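Local structure of single domain haemoglobin (Campylobacter jejuni, 2WY4) at residues Tyr28-Met31 and Phe32-Pro36; Glu37-Met41 and Phe42-Lys46. The protein binds cyanide at the iron of its single haem b and probably also oxygen, as globins do. All blocks are in the same frame, centred on the assembly; numbering follows the deposited sequence.

Contact 1 (Tyr28-Met31 and Phe32-Pro36). With CYN (cyanide ion), chain C.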
loop_
_atom_site.group_PDB
_atom_site.type_symbol
_atom_site.label_atom_id
_atom_site.label_comp_id
_atom_site.label_asym_id
_atom_site.label_seq_id
_atom_site.Cartn_x
_atom_site.Cartn_y
_atom_site.Cartn_z
ATOM N N TYR A 28 6.550 6.538 3.962
ATOM C CA TYR A 28 6.255 7.954 3.838
ATOM C C TYR A 28 7.507 8.818 3.831
ATOM O O TYR A 28 7.533 9.831 3.169
ATOM C CB TYR A 28 5.288 8.437 4.944
ATOM C CG TYR A 28 3.867 7.930 4.707
ATOM C CD1 TYR A 28 3.163 8.334 3.600
ATOM C CD2 TYR A 28 3.253 7.047 5.575
ATOM C CE1 TYR A 28 1.916 7.882 3.335
ATOM C CE2 TYR A 28 1.976 6.600 5.316
ATOM C CZ TYR A 28 1.316 6.994 4.181
ATOM O OH TYR A 28 0.045 6.512 3.929
ATOM N N LYS A 29 8.530 8.429 4.582
ATOM C CA LYS A 29 9.819 9.134 4.523
ATOM C C LYS A 29 10.363 9.139 3.085
ATOM O O LYS A 29 10.734 10.186 2.531
ATOM C CB LYS A 29 10.831 8.484 5.462
ATOM C CG LYS A 29 12.207 9.146 5.489
ATOM C CD LYS A 29 13.181 8.392 6.398
ATOM C CE LYS A 29 14.625 8.867 6.209
ATOM N NZ LYS A 29 15.539 8.516 7.352
ATOM N N ILE A 30 10.402 7.966 2.480
ATOM C CA ILE A 30 10.910 7.831 1.106
ATOM C C ILE A 30 10.044 8.625 0.135
ATOM O O ILE A 30 10.545 9.394 -0.666
ATOM C CB ILE A 30 10.975 6.357 0.694
ATOM C CG1 ILE A 30 12.081 5.623 1.448
ATOM C CG2 ILE A 30 11.191 6.245 -0.810
ATOM C CD1 ILE A 30 11.934 4.139 1.460
ATOM N N MET A 31 8.739 8.450 0.215
ATOM C CA MET A 31 7.884 9.096 -0.734
ATOM C C MET A 31 7.906 10.608 -0.625
ATOM O O MET A 31 7.970 11.293 -1.626
ATOM C CB MET A 31 6.462 8.583 -0.700
ATOM C CG MET A 31 5.601 9.140 -1.820
ATOM S SD MET A 31 4.021 8.287 -2.005
ATOM C CE MET A 31 3.244 8.686 -0.449
ATOM N N PHE A 32 7.861 11.141 0.600
ATOM C CA PHE A 32 7.872 12.589 0.766
ATOM C C PHE A 32 9.217 13.185 0.361
ATOM O O PHE A 32 9.278 14.318 -0.113
ATOM C CB PHE A 32 7.474 12.990 2.179
ATOM C CG PHE A 32 6.054 12.631 2.528
ATOM C CD1 PHE A 32 5.099 12.399 1.528
ATOM C CD2 PHE A 32 5.677 12.523 3.843
ATOM C CE1 PHE A 32 3.789 12.072 1.855
ATOM C CE2 PHE A 32 4.358 12.202 4.160
ATOM C CZ PHE A 32 3.440 11.961 3.180
ATOM N N ASN A 33 10.284 12.425 0.523
ATOM C CA ASN A 33 11.615 12.888 0.099
ATOM C C ASN A 33 11.807 12.867 -1.393
ATOM O O ASN A 33 12.404 13.802 -1.956
ATOM C CB ASN A 33 12.704 11.992 0.668
ATOM C CG ASN A 33 14.088 12.491 0.309
ATOM O OD1 ASN A 33 14.542 13.472 0.869
ATOM N ND2 ASN A 33 14.718 11.879 -0.698
ATOM N N ASP A 34 11.350 11.796 -2.052
ATOM C CA ASP A 34 11.602 11.588 -3.482
ATOM C C ASP A 34 10.538 12.233 -4.343
ATOM O O ASP A 34 10.790 12.606 -5.502
ATOM C CB ASP A 34 11.630 10.088 -3.805
ATOM C CG ASP A 34 12.889 9.385 -3.349
ATOM O OD1 ASP A 34 13.818 10.039 -2.830
ATOM O OD2 ASP A 34 12.992 8.131 -3.469
ATOM N N TYR A 35 9.328 12.350 -3.779
ATOM C CA TYR A 35 8.159 12.872 -4.491
ATOM C C TYR A 35 7.446 13.923 -3.618
ATOM O O TYR A 35 6.262 13.829 -3.275
ATOM C CB TYR A 35 7.218 11.733 -4.884
ATOM C CG TYR A 35 7.910 10.706 -5.756
ATOM C CD1 TYR A 35 8.542 9.599 -5.200
ATOM C CD2 TYR A 35 7.952 10.846 -7.131
ATOM C CE1 TYR A 35 9.201 8.666 -5.980
ATOM C CE2 TYR A 35 8.605 9.885 -7.933
ATOM C CZ TYR A 35 9.211 8.797 -7.343
ATOM O OH TYR A 35 9.888 7.833 -8.057
ATOM N N PRO A 36 8.160 14.982 -3.293
ATOM C CA PRO A 36 7.617 15.989 -2.376
ATOM C C PRO A 36 6.306 16.596 -2.887
ATOM O O PRO A 36 5.488 17.046 -2.087
ATOM C CB PRO A 36 8.726 17.046 -2.346
ATOM C CG PRO A 36 9.533 16.780 -3.589
ATOM C CD PRO A 36 9.520 15.317 -3.769
HETATM C C CYN C . -1.978 6.130 1.007
HETATM N N CYN C . -1.059 6.216 1.684
#
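One turn apart on helix 4-34, Y28 and F32 lie alongside each other and point the same way. Their rings meet obliquely, with planes at 33°, and CD1 of Y28 comes to 3.7 Å from CZ of F32. In both residues CG stands anti to the carbonyl carbon (chi1 -73° in Y28 and -65° in F32), which sends both side chains off the helix in the same direction. M31 leaves on a different course, its CG anti to the backbone N; the bend at chi3 then turns its methyl CE back to 4.1 Å from CE1 of F32.

The amide of F32 bonds to the carbonyl O of Y28, and the last of the consecutive i to i+4 bonds runs from N of Y35 to O of M31 at 2.8 Å, where Y35 leaves helical backbone angles. I30 and M31 face helix 94-109, where both touch C100.

At the inner end of the aromatic pair, OH of Y28 donates a short 2.5 Å hydrogen bond to N of the cyanide, which lies near the plane of the ring at its edge. The same hydroxyl is hydrogen-bonded to Q52, giving the tyrosine-glutamine distal haem pocket characteristic of bacterial flavohaemoglobin-type globins.

Contact 2 (Glu37-Met41 and Phe42-Lys46). With HEM (protoporphyrin IX containing Fe), chain B.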
loop_
_atom_site.group_PDB
_atom_site.type_symbol
_atom_site.label_atom_id
_atom_site.label_comp_id
_atom_site.label_asym_id
_atom_site.label_seq_id
_atom_site.Cartn_x
_atom_site.Cartn_y
_atom_site.Cartn_z
ATOM N N GLU A 37 6.093 16.556 -4.191
ATOM C CA GLU A 37 4.894 17.100 -4.777
ATOM C C GLU A 37 3.628 16.422 -4.263
ATOM O O GLU A 37 2.563 17.031 -4.282
ATOM C CB GLU A 37 4.953 17.017 -6.296
ATOM C CG GLU A 37 4.923 15.646 -6.907
ATOM C CD GLU A 37 6.295 15.015 -7.052
ATOM O OE1 GLU A 37 7.273 15.530 -6.490
ATOM O OE2 GLU A 37 6.391 13.994 -7.754
ATOM N N VAL A 38 3.727 15.181 -3.792
ATOM C CA VAL A 38 2.519 14.518 -3.274
ATOM C C VAL A 38 2.252 14.858 -1.817
ATOM O O VAL A 38 1.126 14.662 -1.352
ATOM C CB VAL A 38 2.517 12.960 -3.464
ATOM C CG1 VAL A 38 2.849 12.583 -4.885
ATOM C CG2 VAL A 38 3.448 12.294 -2.475
ATOM N N LYS A 39 3.235 15.392 -1.096
ATOM C CA LYS A 39 3.056 15.599 0.342
ATOM C C LYS A 39 1.800 16.396 0.732
ATOM O O LYS A 39 1.101 15.997 1.652
ATOM C CB LYS A 39 4.315 16.161 1.032
ATOM C CG LYS A 39 4.291 16.033 2.563
ATOM C CD LYS A 39 5.633 16.367 3.225
ATOM C CE LYS A 39 5.896 17.844 3.236
ATOM N NZ LYS A 39 7.012 18.097 4.195
ATOM N N PRO A 40 1.519 17.527 0.080
ATOM C CA PRO A 40 0.332 18.317 0.479
ATOM C C PRO A 40 -1.008 17.608 0.336
ATOM O O PRO A 40 -2.011 18.115 0.865
ATOM C CB PRO A 40 0.385 19.519 -0.463
ATOM C CG PRO A 40 1.804 19.647 -0.788
ATOM C CD PRO A 40 2.311 18.225 -0.949
ATOM N N MET A 41 -1.047 16.496 -0.387
ATOM C CA MET A 41 -2.265 15.708 -0.489
ATOM C C MET A 41 -2.615 15.090 0.879
ATOM O O MET A 41 -3.793 14.894 1.221
ATOM C CB MET A 41 -2.076 14.594 -1.498
ATOM C CG MET A 41 -1.830 15.073 -2.913
ATOM S SD MET A 41 -1.361 13.738 -4.065
ATOM C CE MET A 41 -2.861 12.953 -4.397
ATOM N N PHE A 42 -1.589 14.819 1.672
ATOM C CA PHE A 42 -1.730 14.166 2.957
ATOM C C PHE A 42 -1.843 15.172 4.086
ATOM O O PHE A 42 -1.341 16.281 3.978
ATOM C CB PHE A 42 -0.490 13.314 3.220
ATOM C CG PHE A 42 -0.351 12.148 2.281
ATOM C CD1 PHE A 42 0.225 12.284 1.017
ATOM C CD2 PHE A 42 -0.771 10.920 2.672
ATOM C CE1 PHE A 42 0.307 11.214 0.196
ATOM C CE2 PHE A 42 -0.663 9.856 1.840
ATOM C CZ PHE A 42 -0.109 10.010 0.587
ATOM N N ASN A 43 -2.502 14.747 5.154
ATOM C CA ASN A 43 -2.598 15.564 6.343
ATOM C C ASN A 43 -1.415 15.267 7.258
ATOM O O ASN A 43 -1.290 14.185 7.796
ATOM C CB ASN A 43 -3.931 15.304 7.046
ATOM C CG ASN A 43 -5.100 15.767 6.216
ATOM O OD1 ASN A 43 -5.215 16.972 5.921
ATOM N ND2 ASN A 43 -5.959 14.838 5.803
ATOM N N MET A 44 -0.528 16.236 7.452
ATOM C CA MET A 44 0.622 15.965 8.303
ATOM C C MET A 44 0.298 15.654 9.759
ATOM O O MET A 44 1.051 14.968 10.424
ATOM C CB MET A 44 1.659 17.077 8.185
ATOM C CG MET A 44 2.300 17.170 6.788
ATOM S SD MET A 44 3.088 15.643 6.229
ATOM C CE MET A 44 1.865 14.956 5.204
ATOM N N GLU A 45 -0.825 16.171 10.249
ATOM C CA GLU A 45 -1.218 15.859 11.613
ATOM C C GLU A 45 -1.411 14.362 11.734
ATOM O O GLU A 45 -1.114 13.772 12.763
ATOM C CB GLU A 45 -2.523 16.600 11.978
ATOM C CG GLU A 45 -2.917 16.482 13.420
ATOM C CD GLU A 45 -4.345 16.960 13.640
ATOM O OE1 GLU A 45 -4.618 18.107 13.202
ATOM O OE2 GLU A 45 -5.186 16.186 14.205
ATOM N N LYS A 46 -1.946 13.763 10.667
ATOM C CA LYS A 46 -2.229 12.312 10.654
ATOM C C LYS A 46 -0.930 11.499 10.515
ATOM O O LYS A 46 -0.910 10.321 10.841
ATOM C CB LYS A 46 -3.250 11.968 9.538
ATOM C CG LYS A 46 -4.266 10.846 9.838
ATOM C CD LYS A 46 -5.085 10.429 8.614
ATOM C CE LYS A 46 -5.776 9.110 8.818
ATOM N NZ LYS A 46 -6.333 8.333 7.660
HETATM C CHA HEM B . -5.312 7.617 2.395
HETATM C CHB HEM B . -4.343 3.000 1.464
HETATM C CHC HEM B . -2.275 4.310 -2.687
HETATM C CHD HEM B . -2.681 8.976 -1.413
HETATM C C1A HEM B . -5.311 6.276 2.473
HETATM C C2A HEM B . -5.895 5.473 3.505
HETATM C C3A HEM B . -5.619 4.177 3.271
HETATM C C4A HEM B . -4.829 4.156 2.055
HETATM C CMA HEM B . -6.069 2.973 4.112
HETATM C CAA HEM B . -6.722 6.038 4.685
HETATM C CBA HEM B . -8.012 6.706 4.202
HETATM C CGA HEM B . -9.257 5.879 4.188
HETATM O O1A HEM B . -9.292 4.794 4.825
HETATM O O2A HEM B . -10.266 6.364 3.564
HETATM C C1B HEM B . -3.670 2.960 0.272
HETATM C C2B HEM B . -3.232 1.780 -0.381
HETATM C C3B HEM B . -2.660 2.145 -1.541
HETATM C C4B HEM B . -2.723 3.561 -1.644
HETATM C CMB HEM B . -3.329 0.375 0.199
HETATM C CAB HEM B . -1.975 1.285 -2.612
HETATM C CBB HEM B . -2.500 0.150 -3.037
HETATM C C1C HEM B . -2.235 5.682 -2.762
HETATM C C2C HEM B . -1.754 6.504 -3.816
HETATM C C3C HEM B . -1.859 7.758 -3.430
HETATM C C4C HEM B . -2.385 7.807 -2.090
HETATM C CMC HEM B . -1.276 5.979 -5.179
HETATM C CAC HEM B . -1.462 8.976 -4.248
HETATM C CBC HEM B . -0.525 9.805 -3.770
HETATM C C1D HEM B . -3.445 9.004 -0.263
HETATM C C2D HEM B . -3.774 10.209 0.397
HETATM C C3D HEM B . -4.596 9.838 1.579
HETATM C C4D HEM B . -4.691 8.417 1.503
HETATM C CMD HEM B . -3.381 11.605 -0.034
HETATM C CAD HEM B . -5.186 10.741 2.648
HETATM C CBD HEM B . -4.347 10.596 3.914
HETATM C CGD HEM B . -4.610 11.650 4.947
HETATM O O1D HEM B . -3.627 12.181 5.477
HETATM O O2D HEM B . -5.812 11.905 5.228
HETATM N NA HEM B . -4.646 5.458 1.584
HETATM N NB HEM B . -3.365 4.037 -0.520
HETATM N NC HEM B . -2.622 6.503 -1.713
HETATM N ND HEM B . -3.987 7.936 0.414
HETATM FE FE HEM B . -3.674 5.983 -0.059
#
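The ring of F42 lies close beside V38 and K39, with the carbonyl oxygens of both near its plane at the edge; O of V38 is 3.5 Å from CD1 of F42. CG of F42 is anti to its carbonyl carbon (chi1 -67°), and chi2 of 84° turns the ring flat against the porphyrin. The haem methyl CMD sits over the ring centre, 3.5 Å above its plane, while CZ of F42 comes to 3.4 Å from the haem meso carbon CHD.

The backbone makes the turn that delivers this ring. N of F42 donates to O of K39 at 2.9 Å, at the close of the 3-10 segment.

On another side of the turn K39 and M44 cross at about a right angle. M44 is folded at chi2 and chi3, which brings its CE to 3.7 Å from CG of K39. M41 is likewise bent at chi3, and its SD and CE both pack on the haem vinyl carbon CBC.

N43 grips one haem propionate with two donors. Its backbone N reaches O1D at 2.8 Å in a nearly straight bond (168°), and its side-chain ND2 reaches O2D at 3.0 Å with a more bent one. The chain of K46, extended beyond CG, passes the same carboxylate with CD before NZ bonds to Q52; T83 also hydrogen-bonds the haem.

Apolar carbon and sulfur thus meet the porphyrin rim, whereas amide N-H groups take up the propionate. Bonds to both carboxylate oxygens should restrict its rotation.

How the contacts relate
The two contacts come in series along the chain, with centres about 11 Å apart and on the same side of the molecule. Contact 1 covers the last turns of helix 4-34 and the first residues beyond it; contact 2 takes the chain through the 3-10 connection into helix 44-48, all within the globin fold. F42 joins them: its ring meets that of F32 edge-to-face, packs against Y28 with CE2 of F42 3.6 Å from CE1 of Y28, and touches CE of M31. K39 adds a second link, its CD packing 3.8 Å from CG of F32. Contact 1 brings the distal hydroxyl and contact 2 the wall and edge of the haem site, so residues 28-46 line it in one continuous run.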